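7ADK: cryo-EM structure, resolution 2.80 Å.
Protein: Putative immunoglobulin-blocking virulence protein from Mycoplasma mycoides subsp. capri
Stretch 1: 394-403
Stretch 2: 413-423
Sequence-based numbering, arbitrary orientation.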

# COMPACT_ATOMS: atom_id res chain seq x y z
N ASP A 394 14.74 -19.06 -22.76
CA ASP A 394 15.68 -17.97 -22.49
C ASP A 394 15.10 -16.55 -22.67
O ASP A 394 15.78 -15.58 -22.33
N GLY A 395 13.85 -16.40 -23.11
CA GLY A 395 13.13 -15.12 -23.08
C GLY A 395 13.42 -14.17 -24.25
O GLY A 395 13.08 -12.99 -24.19
N ILE A 396 14.09 -14.68 -25.28
CA ILE A 396 14.37 -14.05 -26.57
C ILE A 396 13.40 -14.66 -27.58
O ILE A 396 13.33 -15.89 -27.66
N ARG A 397 12.68 -13.86 -28.37
CA ARG A 397 11.80 -14.31 -29.47
C ARG A 397 11.94 -13.44 -30.72
O ARG A 397 12.11 -12.23 -30.61
N PHE A 398 11.78 -14.04 -31.89
CA PHE A 398 11.64 -13.34 -33.17
C PHE A 398 10.30 -13.69 -33.81
O PHE A 398 9.95 -14.86 -33.94
N SER A 399 9.54 -12.69 -34.25
CA SER A 399 8.28 -12.88 -34.97
C SER A 399 8.23 -12.02 -36.22
O SER A 399 8.80 -10.94 -36.27
N LYS A 400 7.54 -12.50 -37.24
CA LYS A 400 7.34 -11.84 -38.53
C LYS A 400 5.91 -11.29 -38.57
O LYS A 400 4.98 -12.03 -38.29
N LEU A 401 5.74 -10.03 -38.92
CA LEU A 401 4.45 -9.45 -39.28
C LEU A 401 4.38 -9.29 -40.80
O LEU A 401 5.34 -8.80 -41.39
N GLU A 402 3.26 -9.64 -41.44
CA GLU A 402 2.96 -9.31 -42.85
C GLU A 402 1.53 -8.76 -43.02
O GLU A 402 0.60 -9.19 -42.34
N ARG A 403 1.36 -7.76 -43.89
CA ARG A 403 0.07 -7.13 -44.19
C ARG A 403 -0.79 -8.09 -45.03
O ARG A 403 -0.32 -8.61 -46.04
N LEU A 413 6.84 -0.38 -46.54
CA LEU A 413 6.77 -1.57 -45.67
C LEU A 413 5.56 -2.47 -45.99
O LEU A 413 4.43 -1.99 -45.92
N ASN A 414 5.77 -3.77 -46.24
CA ASN A 414 4.71 -4.80 -46.31
C ASN A 414 4.91 -5.96 -45.33
O ASN A 414 3.94 -6.63 -44.96
N SER A 415 6.14 -6.19 -44.87
CA SER A 415 6.48 -7.19 -43.85
C SER A 415 7.65 -6.72 -42.98
O SER A 415 8.53 -6.01 -43.46
N GLY A 416 7.68 -7.12 -41.71
CA GLY A 416 8.70 -6.71 -40.77
C GLY A 416 9.04 -7.78 -39.75
O GLY A 416 8.16 -8.45 -39.21
N LEU A 417 10.33 -7.94 -39.50
CA LEU A 417 10.87 -8.76 -38.42
C LEU A 417 10.82 -7.99 -37.10
O LEU A 417 11.21 -6.82 -37.04
N VAL A 418 10.35 -8.62 -36.04
CA VAL A 418 10.14 -8.05 -34.72
C VAL A 418 10.93 -8.86 -33.69
O VAL A 418 10.82 -10.08 -33.68
N LEU A 419 11.71 -8.20 -32.84
CA LEU A 419 12.48 -8.80 -31.76
C LEU A 419 11.81 -8.50 -30.42
O LEU A 419 11.64 -7.34 -30.05
N ASP A 420 11.47 -9.56 -29.69
CA ASP A 420 10.83 -9.60 -28.37
C ASP A 420 11.87 -10.03 -27.33
O ASP A 420 12.43 -11.13 -27.40
N LEU A 421 12.20 -9.14 -26.38
CA LEU A 421 13.13 -9.37 -25.27
C LEU A 421 12.40 -9.22 -23.93
O LEU A 421 12.14 -8.11 -23.48
N ASP A 422 12.10 -10.34 -23.27
CA ASP A 422 11.55 -10.35 -21.91
C ASP A 422 12.67 -10.18 -20.88
O ASP A 422 13.24 -11.16 -20.40
N VAL A 423 12.99 -8.95 -20.53
CA VAL A 423 14.12 -8.63 -19.63
C VAL A 423 13.80 -8.88 -18.15
O VAL A 423 14.65 -8.62 -17.30

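Side-chain packing between antiparallel strands 396-403 and 415-422. The strongest side-chain link is the salt bridge between R397 and D420: R397 NH2 lies 2.8 Å from D420 OD2, and the carboxylate oxygen meets the guanidinium at its edge, near its plane. R397 reaches it with chi1 m, chi2 t and chi3 p; D420 has chi1 t. R397 NE and NH1 are hydrogen-bonded elsewhere in the structure. At the other end of the ladder, R403 points toward the second stretch with chi1 t, chi2 t and chi3 m. R403 NH2 donates to L413 O at 2.7 Å and weakly to N414 OD1 at 2.8 Å, while R403 NH1 makes a weak bond to L413 O at 3.2 Å; N414 (chi1 m) starts sideways, but its end comes nearer. These groups hang on a regular backbone ladder, exemplified by V418 N to S399 O at 2.8 Å.

On the face carrying R397 and D420, S399 (p) packs against V418 (t), with S399 OG 3.9 Å from V418 CB, and L401 CD1 touches V418 CG2 at 4.1 Å. L401 has an off-well chi1 of -95° and faces G416, which has no side chain to offer it.

The opposite face is largely apolar. L419 (chi1 t, chi2 p) sets CD1 over one face of the F398 ring (chi1 m), 3.9 Å from its centroid and 14° off the normal, a CH-pi contact. L417, also t and p, brings CD1 to the ring edge, 4.3 Å from F398 CB. I396 CG1 meets L421 CD2 at 3.9 Å, both residues m, t. Across from L417, the aliphatic part of K400 packs on it, K400 CE lying 4.3 Å from L417 CD1. At the exposed margin, E402 CB and S415 CB are 4.1 Å apart, but the end of E402 leads away.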

# COMPACT_ATOMS: atom_id res chain seq x y z
CB ASP A 394 16.97 -18.20 -23.30
CG ASP A 394 17.79 -19.40 -22.78
OD1 ASP A 394 17.68 -19.75 -21.58
OD2 ASP A 394 18.58 -19.99 -23.55
CB ILE A 396 15.85 -14.31 -26.97
CG1 ILE A 396 16.85 -13.59 -26.05
CG2 ILE A 396 16.14 -13.93 -28.42
CD1 ILE A 396 18.21 -14.26 -25.98
CB ARG A 397 10.34 -14.31 -29.03
CG ARG A 397 9.90 -15.55 -28.27
CD ARG A 397 8.40 -15.51 -28.03
NE ARG A 397 7.66 -15.55 -29.30
CZ ARG A 397 6.87 -14.63 -29.83
NH1 ARG A 397 6.39 -14.87 -31.00
NH2 ARG A 397 6.58 -13.51 -29.26
CB PHE A 398 12.80 -13.67 -34.11
CG PHE A 398 14.17 -13.20 -33.69
CD1 PHE A 398 14.89 -13.88 -32.70
CD2 PHE A 398 14.76 -12.09 -34.33
CE1 PHE A 398 16.18 -13.45 -32.34
CE2 PHE A 398 16.05 -11.67 -33.98
CZ PHE A 398 16.77 -12.36 -32.99
CB SER A 399 7.08 -12.68 -34.05
OG SER A 399 6.99 -11.43 -33.50
CB LYS A 400 7.59 -12.87 -39.64
CG LYS A 400 7.59 -12.31 -41.07
CD LYS A 400 8.85 -11.53 -41.48
CE LYS A 400 10.13 -12.37 -41.47
NZ LYS A 400 10.12 -13.46 -42.47
CB LEU A 401 4.27 -8.08 -38.61
CG LEU A 401 3.49 -8.12 -37.29
CD1 LEU A 401 4.23 -8.83 -36.17
CD2 LEU A 401 3.20 -6.71 -36.84
CB GLU A 402 3.26 -10.50 -43.77
CG GLU A 402 2.48 -11.78 -43.45
CD GLU A 402 2.77 -12.94 -44.42
OE1 GLU A 402 1.91 -13.85 -44.54
OE2 GLU A 402 3.84 -12.99 -45.05
CB ARG A 403 0.30 -5.77 -44.88
CG ARG A 403 -0.91 -4.83 -44.79
CD ARG A 403 -0.82 -3.56 -45.65
NE ARG A 403 -0.07 -2.46 -45.02
CZ ARG A 403 1.10 -1.97 -45.38
NH1 ARG A 403 1.64 -0.96 -44.77
NH2 ARG A 403 1.80 -2.44 -46.36
CB LEU A 413 6.68 -1.14 -44.19
CG LEU A 413 6.76 -2.30 -43.18
CD1 LEU A 413 8.16 -2.89 -43.12
CD2 LEU A 413 6.41 -1.84 -41.79
CB ASN A 414 4.59 -5.30 -47.76
CG ASN A 414 3.80 -4.34 -48.61
OD1 ASN A 414 2.61 -4.18 -48.40
ND2 ASN A 414 4.40 -3.68 -49.56
CB SER A 415 6.80 -8.53 -44.50
OG SER A 415 7.92 -8.44 -45.35
CB LEU A 417 12.28 -9.20 -38.82
CG LEU A 417 12.96 -10.22 -37.91
CD1 LEU A 417 12.19 -11.52 -37.81
CD2 LEU A 417 14.33 -10.53 -38.49
CB VAL A 418 8.64 -8.00 -34.38
CG1 VAL A 418 8.37 -7.43 -32.99
CG2 VAL A 418 7.88 -7.19 -35.44
CB LEU A 419 13.92 -8.29 -31.87
CG LEU A 419 14.89 -8.72 -30.75
CD1 LEU A 419 14.85 -10.21 -30.48
CD2 LEU A 419 16.30 -8.36 -31.13
CB ASP A 420 9.59 -10.52 -28.50
CG ASP A 420 8.97 -11.15 -27.24
OD1 ASP A 420 9.35 -10.83 -26.10
OD2 ASP A 420 8.04 -11.97 -27.40
CB LEU A 421 14.30 -8.38 -25.36
CG LEU A 421 15.32 -8.70 -26.45
CD1 LEU A 421 16.14 -7.47 -26.81
CD2 LEU A 421 16.29 -9.78 -26.00
CB ASP A 422 10.73 -11.62 -21.66
CG ASP A 422 10.19 -11.69 -20.23
OD1 ASP A 422 10.16 -10.66 -19.51
OD2 ASP A 422 9.78 -12.80 -19.80
CB VAL A 423 14.71 -7.24 -19.91
CG1 VAL A 423 15.42 -7.25 -21.26
CG2 VAL A 423 13.66 -6.13 -19.90